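Local coordinates for protein MIF (Toxoplasma gondii, PDB 4DH4) that belongs to the macrophage migration inhibitory factor family, small alpha/beta proteins that assemble as trimers, and is a putative cytokine-like member of it, at residues V9-P13 and A14-A18; N101-P104 and S105-A108. All coordinates share one frame; numbering follows the deposited sequence. Where two conformers were deposited one is given.

Both contacts are local, each made within one unbroken run of chain; they neither nest nor cross, contact 1 being complete long before the chain reaches contact 2. Going from the N terminus, strand 2-7 leads into the loop that contact 1 turns into helix 13-31. Strands 39-44 and 58-65 and helix 70-88 come next, and strand 95-102 then leads into the tight turn of contact 2, which passes the chain to strand 107-109. The two lie on opposite sides of the chain's centre, with centres about 30 Å apart and nearest atoms about 19 Å apart. Each touches the second subunit, contact 1 by packing of Pro-13 and Gln-16 on Gln-47 of that subunit and contact 2 through a shared beta ladder.

Contact 1: residues V9-P13 and A14-A18; sequences VAATP and AQQDA
Thr-12 and Gln-15 meet in a capping box at the start of helix 13-31. Gln-15 OE1 accepts from Thr-12 N at 3.0 Å; the N-H...O angle of 169° is nearly straight, although the donor stands above the amide plane, 46° out of it. In return Gln-15 N gives a weak bond to Thr-12 OG1 at 3.3 Å. That hydroxyl sits between its own backbone N and carbonyl carbon (chi1 58°), which turns it to the first turn of the helix and leaves it 3.0 Å from Gln-15 OE1. Two backbone bonds continue the turn, Gln-16 N to Thr-12 O at 2.9 Å and Asp-17 N to Pro-13 O at 2.8 Å. On the inner side Ala-11 CB rests 3.6 Å from Gln-16 CG, and Tyr-42 of strand 39-44 packs against both residues. Further out, Gln-15 NE2 donates to His-87 O of helix 70-88, and in the conformer given Asp-17 OD2 accepts from Gln-47 NE2 of the second subunit. Gln-15 thus bridges two helices with one amide, its oxygen serving the N-cap and its nitrogen the neighbouring helix; bonds at both atoms probably limit rotation of the amide.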
loop_
_atom_site.group_PDB
_atom_site.type_symbol
_atom_site.label_atom_id
_atom_site.label_comp_id
_atom_site.label_asym_id
_atom_site.label_seq_id
_atom_site.Cartn_x
_atom_site.Cartn_y
_atom_site.Cartn_z
ATOM N N VAL A 9 2.530 0.979 -15.941
ATOM C CA VAL A 9 2.586 1.927 -17.070
ATOM C C VAL A 9 3.421 3.169 -16.731
ATOM O O VAL A 9 3.222 3.807 -15.693
ATOM C CB VAL A 9 1.166 2.321 -17.573
ATOM C CG1 VAL A 9 1.222 3.496 -18.549
ATOM C CG2 VAL A 9 0.465 1.126 -18.225
ATOM N N ALA A 10 4.370 3.493 -17.609
ATOM C CA ALA A 10 5.216 4.664 -17.432
ATOM C C ALA A 10 4.465 5.921 -17.867
ATOM O O ALA A 10 4.731 6.487 -18.934
ATOM C CB ALA A 10 6.526 4.502 -18.212
ATOM N N ALA A 11 3.512 6.345 -17.041
ATOM C CA ALA A 11 2.671 7.494 -17.355
ATOM C C ALA A 11 3.448 8.793 -17.238
ATOM O O ALA A 11 4.195 9.004 -16.278
ATOM C CB ALA A 11 1.449 7.526 -16.448
ATOM N N THR A 12 3.278 9.651 -18.239
ATOM C CA THR A 12 3.835 10.993 -18.211
ATOM C C THR A 12 3.073 11.782 -17.160
ATOM O O THR A 12 1.880 11.543 -16.966
ATOM C CB THR A 12 3.709 11.701 -19.589
ATOM O OG1 THR A 12 2.332 11.756 -19.995
ATOM C CG2 THR A 12 4.513 10.960 -20.643
ATOM N N PRO A 13 3.755 12.707 -16.459
ATOM C CA PRO A 13 3.073 13.503 -15.446
ATOM C C PRO A 13 1.766 14.144 -15.937
ATOM O O PRO A 13 0.879 14.407 -15.128
ATOM C CB PRO A 13 4.114 14.567 -15.091
ATOM C CG PRO A 13 5.413 13.885 -15.314
ATOM C CD PRO A 13 5.188 13.051 -16.542
ATOM N N ALA A 14 1.644 14.365 -17.246
ATOM C CA ALA A 14 0.437 14.958 -17.827
ATOM C C ALA A 14 -0.710 13.959 -17.999
ATOM O O ALA A 14 -1.883 14.328 -17.857
ATOM C CB ALA A 14 0.753 15.648 -19.144
ATOM N N GLN A 15 -0.378 12.709 -18.327
ATOM C CA GLN A 15 -1.336 11.612 -18.232
ATOM C C GLN A 15 -1.789 11.497 -16.779
ATOM O O GLN A 15 -2.977 11.317 -16.506
ATOM C CB GLN A 15 -0.690 10.289 -18.628
ATOM C CG GLN A 15 -0.766 9.932 -20.083
ATOM C CD GLN A 15 0.159 8.780 -20.416
ATOM O OE1 GLN A 15 1.379 8.947 -20.480
ATOM N NE2 GLN A 15 -0.415 7.603 -20.616
ATOM N N GLN A 16 -0.822 11.595 -15.864
ATOM C CA GLN A 16 -1.064 11.393 -14.435
ATOM C C GLN A 16 -1.956 12.490 -13.879
ATOM O O GLN A 16 -2.879 12.208 -13.122
ATOM C CB GLN A 16 0.252 11.341 -13.655
ATOM C CG GLN A 16 1.136 10.133 -13.971
ATOM C CD GLN A 16 2.350 10.046 -13.063
ATOM O OE1 GLN A 16 3.470 9.797 -13.523
ATOM N NE2 GLN A 16 2.140 10.266 -11.771
ATOM N N ASP A 17 -1.675 13.740 -14.257
ATOM C CA ASP A 17 -2.480 14.886 -13.826
ATOM C C ASP A 17 -3.946 14.729 -14.219
ATOM O O ASP A 17 -4.834 14.897 -13.382
ATOM C CB ASP A 17 -1.915 16.203 -14.385
ATOM C CG ASP A 17 -0.980 16.904 -13.414
ATOM O OD1 ASP A 17 -1.344 17.046 -12.223
ATOM O OD2 ASP A 17 0.119 17.329 -13.837
ATOM N N ALA A 18 -4.186 14.392 -15.486
ATOM C CA ALA A 18 -5.547 14.209 -16.009
ATOM C C ALA A 18 -6.271 13.041 -15.330
ATOM O O ALA A 18 -7.447 13.154 -14.955
ATOM C CB ALA A 18 -5.517 14.010 -17.521
#

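Contact 2: residues N101-P104 and S105-A108; sequences NKSP and SEWA. With SO4 (sulfate ion), chain B.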
loop_
_atom_site.group_PDB
_atom_site.type_symbol
_atom_site.label_atom_id
_atom_site.label_comp_id
_atom_site.label_asym_id
_atom_site.label_seq_id
_atom_site.Cartn_x
_atom_site.Cartn_y
_atom_site.Cartn_z
ATOM N N ASN A 101 -12.887 0.527 4.839
ATOM C CA ASN A 101 -13.580 1.436 5.746
ATOM C C ASN A 101 -12.738 1.686 6.992
ATOM O O ASN A 101 -12.394 0.746 7.733
ATOM C CB ASN A 101 -14.936 0.881 6.169
ATOM C CG ASN A 101 -15.621 1.773 7.192
ATOM O OD1 ASN A 101 -15.825 1.385 8.351
ATOM N ND2 ASN A 101 -15.942 2.984 6.782
ATOM N N LYS A 102 -12.401 2.949 7.210
ATOM C CA LYS A 102 -11.619 3.336 8.371
ATOM C C LYS A 102 -12.489 3.987 9.431
ATOM O O LYS A 102 -13.415 4.732 9.109
ATOM C CB LYS A 102 -10.502 4.314 7.968
ATOM C CG LYS A 102 -9.634 3.873 6.784
ATOM C CD LYS A 102 -8.852 2.584 7.076
ATOM C CE LYS A 102 -7.823 2.764 8.187
ATOM N NZ LYS A 102 -6.906 1.589 8.213
ATOM N N SER A 103 -12.178 3.705 10.695
ATOM C CA SER A 103 -12.765 4.428 11.816
ATOM C C SER A 103 -12.151 5.831 11.871
ATOM O O SER A 103 -11.011 6.016 11.436
ATOM C CB SER A 103 -12.498 3.681 13.125
ATOM O OG SER A 103 -13.065 2.383 13.095
ATOM N N PRO A 104 -12.901 6.827 12.388
ATOM C CA PRO A 104 -12.325 8.179 12.500
ATOM C C PRO A 104 -11.006 8.217 13.287
ATOM O O PRO A 104 -10.088 8.933 12.898
ATOM C CB PRO A 104 -13.418 8.969 13.232
ATOM C CG PRO A 104 -14.676 8.250 12.922
ATOM C CD PRO A 104 -14.293 6.795 12.885
ATOM N N SER A 105 -10.900 7.437 14.365
ATOM C CA SER A 105 -9.670 7.416 15.172
ATOM C C SER A 105 -8.456 6.834 14.428
ATOM O O SER A 105 -7.321 7.034 14.856
ATOM C CB SER A 105 -9.886 6.630 16.467
ATOM O OG SER A 105 -10.114 5.265 16.158
ATOM N N GLU A 106 -8.703 6.124 13.325
ATOM C CA GLU A 106 -7.636 5.500 12.525
ATOM C C GLU A 106 -7.102 6.415 11.426
ATOM O O GLU A 106 -6.297 5.993 10.607
ATOM C CB GLU A 106 -8.140 4.205 11.867
ATOM C CG GLU A 106 -8.358 3.060 12.838
ATOM C CD GLU A 106 -9.123 1.896 12.235
ATOM O OE1 GLU A 106 -9.755 2.052 11.165
ATOM O OE2 GLU A 106 -9.097 0.809 12.851
ATOM N N TRP A 107 -7.553 7.664 11.402
ATOM C CA TRP A 107 -7.198 8.567 10.315
ATOM C C TRP A 107 -6.763 9.907 10.891
ATOM O O TRP A 107 -7.505 10.529 11.660
ATOM C CB TRP A 107 -8.397 8.747 9.378
ATOM C CG TRP A 107 -8.054 9.216 7.980
ATOM C CD1 TRP A 107 -7.326 10.321 7.630
ATOM C CD2 TRP A 107 -8.470 8.604 6.751
ATOM N NE1 TRP A 107 -7.245 10.418 6.256
ATOM C CE2 TRP A 107 -7.940 9.380 5.696
ATOM C CE3 TRP A 107 -9.219 7.463 6.441
ATOM C CZ2 TRP A 107 -8.148 9.054 4.343
ATOM C CZ3 TRP A 107 -9.430 7.140 5.099
ATOM C CH2 TRP A 107 -8.897 7.935 4.069
ATOM N N ALA A 108 -5.549 10.329 10.537
ATOM C CA ALA A 108 -5.002 11.604 10.990
ATOM C C ALA A 108 -4.674 12.533 9.822
ATOM O O ALA A 108 -4.302 12.088 8.742
ATOM C CB ALA A 108 -3.752 11.370 11.829
HETATM S S SO4 B . -5.507 2.304 4.656
HETATM O O1 SO4 B . -5.981 3.654 4.963
HETATM O O2 SO4 B . -4.394 2.421 3.725
HETATM O O3 SO4 B . -5.095 1.682 5.900
HETATM O O4 SO4 B . -6.612 1.573 4.035
HETATM O O HOH W 1 -10.762 -0.134 9.707
HETATM O O HOH W 2 -11.418 2.160 15.898
#
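Ser-103 and Glu-106 face each other across a single 3-10 turn: Glu-106 N donates to Ser-103 O at 3.0 Å, and Trp-107 N to Pro-104 O at 3.2 Å. The Glu-106 side chain folds back over this turn. Its CG lies beside the backbone N (chi1 -71°) and the chain then runs extended, carrying OE1 to Ser-103 N at 3.0 Å, a bond of 159° that reaches the carboxylate from above its plane. A water gives a second bond to Glu-106 OE1 at 2.8 Å and also donates to Asn-101 O, linking the carboxylate to the backbone of Asn-101. Lys-102 bends twice along its chain and crosses both Glu-106 and Trp-107 at about a right angle. Its CB meets the indole in plane at the edge, while Lys-102 CG comes obliquely to Trp-107 CE3 at 3.6 Å. Lys-102 NZ stays 4.1 Å from Glu-106 OE1, too far for a salt bridge, and gives hydrogen bonds to Phe-99 O of the second subunit and, at 2.9 Å, to O3 of a sulfate probably taken from the crystallisation liquor. Arg-61 and Lys-2 of the same chain, with Arg-61 and Thr-98 of the second subunit, also bond that ion. Trp-107 leans on Ala-63 and Ile-65 of strand 58-65; Trp-107 and Ala-108 pair antiparallel with a strand of the second subunit, so the turn hands strand 95-102 on to an intersubunit sheet.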